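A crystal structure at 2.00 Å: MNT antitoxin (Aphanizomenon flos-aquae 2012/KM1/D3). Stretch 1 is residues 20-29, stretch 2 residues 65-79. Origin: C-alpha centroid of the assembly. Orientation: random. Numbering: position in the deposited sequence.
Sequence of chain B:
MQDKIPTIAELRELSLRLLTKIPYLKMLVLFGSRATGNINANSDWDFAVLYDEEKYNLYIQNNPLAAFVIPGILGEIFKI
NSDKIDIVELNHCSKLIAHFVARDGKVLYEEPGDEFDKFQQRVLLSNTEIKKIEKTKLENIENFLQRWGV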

# COMPACT_ATOMS: atom_id res chain seq x y z
N THR B 20 8.45 -29.62 -2.70
CA THR B 20 8.99 -29.79 -1.36
C THR B 20 8.94 -28.51 -0.54
O THR B 20 8.77 -28.58 0.68
CB THR B 20 10.44 -30.30 -1.43
OG1 THR B 20 11.26 -29.32 -2.09
CG2 THR B 20 10.51 -31.60 -2.20
N LYS B 21 9.09 -27.35 -1.19
CA LYS B 21 9.03 -26.09 -0.46
C LYS B 21 7.59 -25.75 -0.06
O LYS B 21 7.34 -25.33 1.08
CB LYS B 21 9.63 -24.96 -1.30
N ILE B 22 6.65 -25.93 -0.97
CA ILE B 22 5.23 -25.75 -0.68
C ILE B 22 4.54 -27.10 -0.85
O ILE B 22 4.00 -27.38 -1.93
CB ILE B 22 4.60 -24.67 -1.57
CG1 ILE B 22 5.48 -23.42 -1.59
CG2 ILE B 22 3.21 -24.32 -1.09
CD1 ILE B 22 4.93 -22.29 -2.44
N PRO B 23 4.55 -27.96 0.16
CA PRO B 23 4.03 -29.33 -0.03
C PRO B 23 2.54 -29.38 -0.28
O PRO B 23 2.07 -30.34 -0.91
CB PRO B 23 4.42 -30.04 1.27
CG PRO B 23 4.51 -28.94 2.28
CD PRO B 23 5.03 -27.74 1.54
N TYR B 24 1.78 -28.40 0.19
CA TYR B 24 0.34 -28.39 -0.01
C TYR B 24 -0.07 -27.81 -1.36
O TYR B 24 -1.27 -27.70 -1.64
CB TYR B 24 -0.35 -27.60 1.11
CG TYR B 24 0.17 -26.19 1.28
CD1 TYR B 24 -0.39 -25.13 0.59
CD2 TYR B 24 1.22 -25.92 2.15
CE1 TYR B 24 0.08 -23.84 0.74
CE2 TYR B 24 1.70 -24.63 2.31
CZ TYR B 24 1.12 -23.60 1.61
OH TYR B 24 1.59 -22.32 1.77
N LEU B 25 0.89 -27.44 -2.21
CA LEU B 25 0.58 -26.85 -3.50
C LEU B 25 0.23 -27.93 -4.51
O LEU B 25 0.93 -28.94 -4.62
CB LEU B 25 1.75 -26.02 -4.01
CG LEU B 25 1.51 -25.22 -5.29
CD1 LEU B 25 0.49 -24.11 -5.05
CD2 LEU B 25 2.81 -24.66 -5.82
N LYS B 26 -0.86 -27.72 -5.25
CA LYS B 26 -1.28 -28.64 -6.30
C LYS B 26 -1.21 -28.04 -7.70
O LYS B 26 -1.08 -28.79 -8.67
CB LYS B 26 -2.71 -29.13 -6.05
N MET B 27 -1.28 -26.72 -7.83
CA MET B 27 -1.22 -26.08 -9.13
C MET B 27 -0.80 -24.62 -8.96
O MET B 27 -1.22 -23.96 -8.00
CB MET B 27 -2.57 -26.16 -9.86
CG MET B 27 -2.54 -25.67 -11.30
SD MET B 27 -4.13 -25.82 -12.13
CE MET B 27 -5.14 -24.73 -11.14
N LEU B 28 0.03 -24.14 -9.88
CA LEU B 28 0.46 -22.75 -9.91
C LEU B 28 0.26 -22.22 -11.31
O LEU B 28 0.79 -22.79 -12.27
CB LEU B 28 1.93 -22.61 -9.49
CG LEU B 28 2.52 -21.20 -9.58
CD1 LEU B 28 1.90 -20.29 -8.54
CD2 LEU B 28 4.04 -21.24 -9.43
N VAL B 29 -0.50 -21.13 -11.44
CA VAL B 29 -0.85 -20.55 -12.73
C VAL B 29 -0.43 -19.08 -12.74
O VAL B 29 -0.71 -18.35 -11.79
CB VAL B 29 -2.35 -20.69 -13.03
CG1 VAL B 29 -2.67 -20.13 -14.41
CG2 VAL B 29 -2.79 -22.14 -12.93
N LEU B 65 0.20 -18.32 9.34
CA LEU B 65 0.01 -17.51 8.15
C LEU B 65 0.72 -18.14 6.96
O LEU B 65 1.51 -17.50 6.27
CB LEU B 65 0.49 -16.08 8.39
N ALA B 66 0.42 -19.41 6.70
CA ALA B 66 1.12 -20.14 5.65
C ALA B 66 0.78 -19.61 4.26
O ALA B 66 1.60 -19.72 3.34
CB ALA B 66 0.80 -21.63 5.75
N ALA B 67 -0.41 -19.03 4.09
CA ALA B 67 -0.79 -18.52 2.77
C ALA B 67 0.04 -17.30 2.40
O ALA B 67 0.41 -17.12 1.23
CB ALA B 67 -2.28 -18.19 2.74
N PHE B 68 0.36 -16.45 3.38
CA PHE B 68 1.10 -15.22 3.12
C PHE B 68 2.60 -15.45 2.95
O PHE B 68 3.32 -14.48 2.68
CB PHE B 68 0.86 -14.21 4.25
CG PHE B 68 -0.57 -13.75 4.34
CD1 PHE B 68 -1.09 -12.88 3.39
CD2 PHE B 68 -1.38 -14.16 5.38
CE1 PHE B 68 -2.40 -12.45 3.48
CE2 PHE B 68 -2.69 -13.73 5.47
CZ PHE B 68 -3.20 -12.88 4.52
N VAL B 69 3.08 -16.68 3.11
CA VAL B 69 4.50 -16.96 2.90
C VAL B 69 4.80 -17.43 1.48
O VAL B 69 5.98 -17.53 1.10
CB VAL B 69 5.01 -18.01 3.92
CG1 VAL B 69 4.74 -19.42 3.41
CG2 VAL B 69 6.49 -17.81 4.22
N ILE B 70 3.77 -17.70 0.68
CA ILE B 70 3.99 -18.11 -0.71
C ILE B 70 4.75 -17.06 -1.51
O ILE B 70 5.68 -17.42 -2.24
CB ILE B 70 2.66 -18.51 -1.36
CG1 ILE B 70 2.14 -19.82 -0.76
CG2 ILE B 70 2.82 -18.65 -2.88
CD1 ILE B 70 0.98 -20.42 -1.52
N PRO B 71 4.40 -15.76 -1.45
CA PRO B 71 5.19 -14.78 -2.21
C PRO B 71 6.67 -14.78 -1.85
O PRO B 71 7.52 -14.66 -2.74
CB PRO B 71 4.52 -13.44 -1.85
CG PRO B 71 3.13 -13.81 -1.50
CD PRO B 71 3.24 -15.12 -0.79
N GLY B 72 7.00 -14.93 -0.56
CA GLY B 72 8.40 -15.00 -0.18
C GLY B 72 9.08 -16.25 -0.69
O GLY B 72 10.26 -16.21 -1.08
N ILE B 73 8.37 -17.37 -0.72
CA ILE B 73 8.94 -18.61 -1.23
C ILE B 73 9.13 -18.52 -2.74
O ILE B 73 10.18 -18.89 -3.27
CB ILE B 73 8.06 -19.81 -0.84
CG1 ILE B 73 8.06 -20.00 0.68
CG2 ILE B 73 8.53 -21.08 -1.54
CD1 ILE B 73 7.19 -21.15 1.15
N LEU B 74 8.11 -18.04 -3.45
CA LEU B 74 8.24 -17.88 -4.90
C LEU B 74 9.32 -16.88 -5.26
O LEU B 74 9.99 -17.03 -6.29
CB LEU B 74 6.90 -17.45 -5.50
CG LEU B 74 5.75 -18.46 -5.44
CD1 LEU B 74 4.50 -17.89 -6.08
CD2 LEU B 74 6.15 -19.77 -6.12
N GLY B 75 9.51 -15.85 -4.43
CA GLY B 75 10.52 -14.85 -4.74
C GLY B 75 11.93 -15.40 -4.67
O GLY B 75 12.77 -15.07 -5.52
N GLU B 76 12.21 -16.24 -3.68
CA GLU B 76 13.55 -16.82 -3.55
C GLU B 76 13.80 -17.89 -4.61
O GLU B 76 14.96 -18.11 -4.99
CB GLU B 76 13.74 -17.39 -2.15
N ILE B 77 12.75 -18.54 -5.09
CA ILE B 77 12.92 -19.61 -6.07
C ILE B 77 12.97 -19.03 -7.48
O ILE B 77 13.84 -19.40 -8.29
CB ILE B 77 11.79 -20.64 -5.93
CG1 ILE B 77 11.94 -21.40 -4.61
CG2 ILE B 77 11.78 -21.61 -7.11
CD1 ILE B 77 10.85 -22.42 -4.35
N PHE B 78 12.07 -18.11 -7.81
CA PHE B 78 12.05 -17.48 -9.12
C PHE B 78 13.05 -16.33 -9.25
O PHE B 78 13.23 -15.82 -10.36
CB PHE B 78 10.65 -16.97 -9.45
CG PHE B 78 9.61 -18.05 -9.54
CD1 PHE B 78 9.97 -19.35 -9.87
CD2 PHE B 78 8.28 -17.77 -9.30
CE1 PHE B 78 9.01 -20.34 -9.96
CE2 PHE B 78 7.32 -18.76 -9.38
CZ PHE B 78 7.69 -20.05 -9.71
N LYS B 79 13.69 -15.92 -8.15
CA LYS B 79 14.60 -14.78 -8.14
C LYS B 79 13.90 -13.51 -8.63
O LYS B 79 14.40 -12.78 -9.48
CB LYS B 79 15.86 -15.06 -8.96
CG LYS B 79 17.03 -15.63 -8.16
CD LYS B 79 16.68 -16.97 -7.52
CE LYS B 79 17.80 -17.46 -6.62
NZ LYS B 79 17.46 -18.74 -5.94

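Stretch 1 carries the last residues of a helix, leaves helical geometry at Ile 22 and passes through a type I turn from Ile 22 to Leu 25, closed by a hydrogen bond from Leu 25 N to Ile 22 O (3.1 Å), into the strand that begins at Leu 25. In stretch 2, a helix runs on to end before Lys 79, whose positive phi breaks the helical path; Lys 79 NZ folds back onto Glu 76 O at 2.7 Å. The closest CA atoms are those of Lys 21 and Ile 73, 7.5 Å apart, a spacing that leaves room for side chains between them.

Ile 22 packs its CG1 against Ile 73 CG2 (3.8 Å) and its CD1 against Ile 70 CG1 (4.1 Å), one helical turn apart. Beside it, Lys 21 CB lies 4.0 Å from Ile 73 CG2. Tyr 24, with chi1 in the p well, extends to Ala 66: its OH donates a weak hydrogen bond to Ala 66 O (3.0 Å), while its CE1 sits 4.2 Å from Ile 70 CD1. Farther along the strand, Leu 28 CD2 meets Leu 74 CD2 at 4.2 Å and the edge of the Phe 78 ring at CZ, 3.8 Å away. Apart from the tyrosine hydroxyl, the modelled side-chain contacts are thus essentially apolar; Lys 21 is not modelled beyond CB.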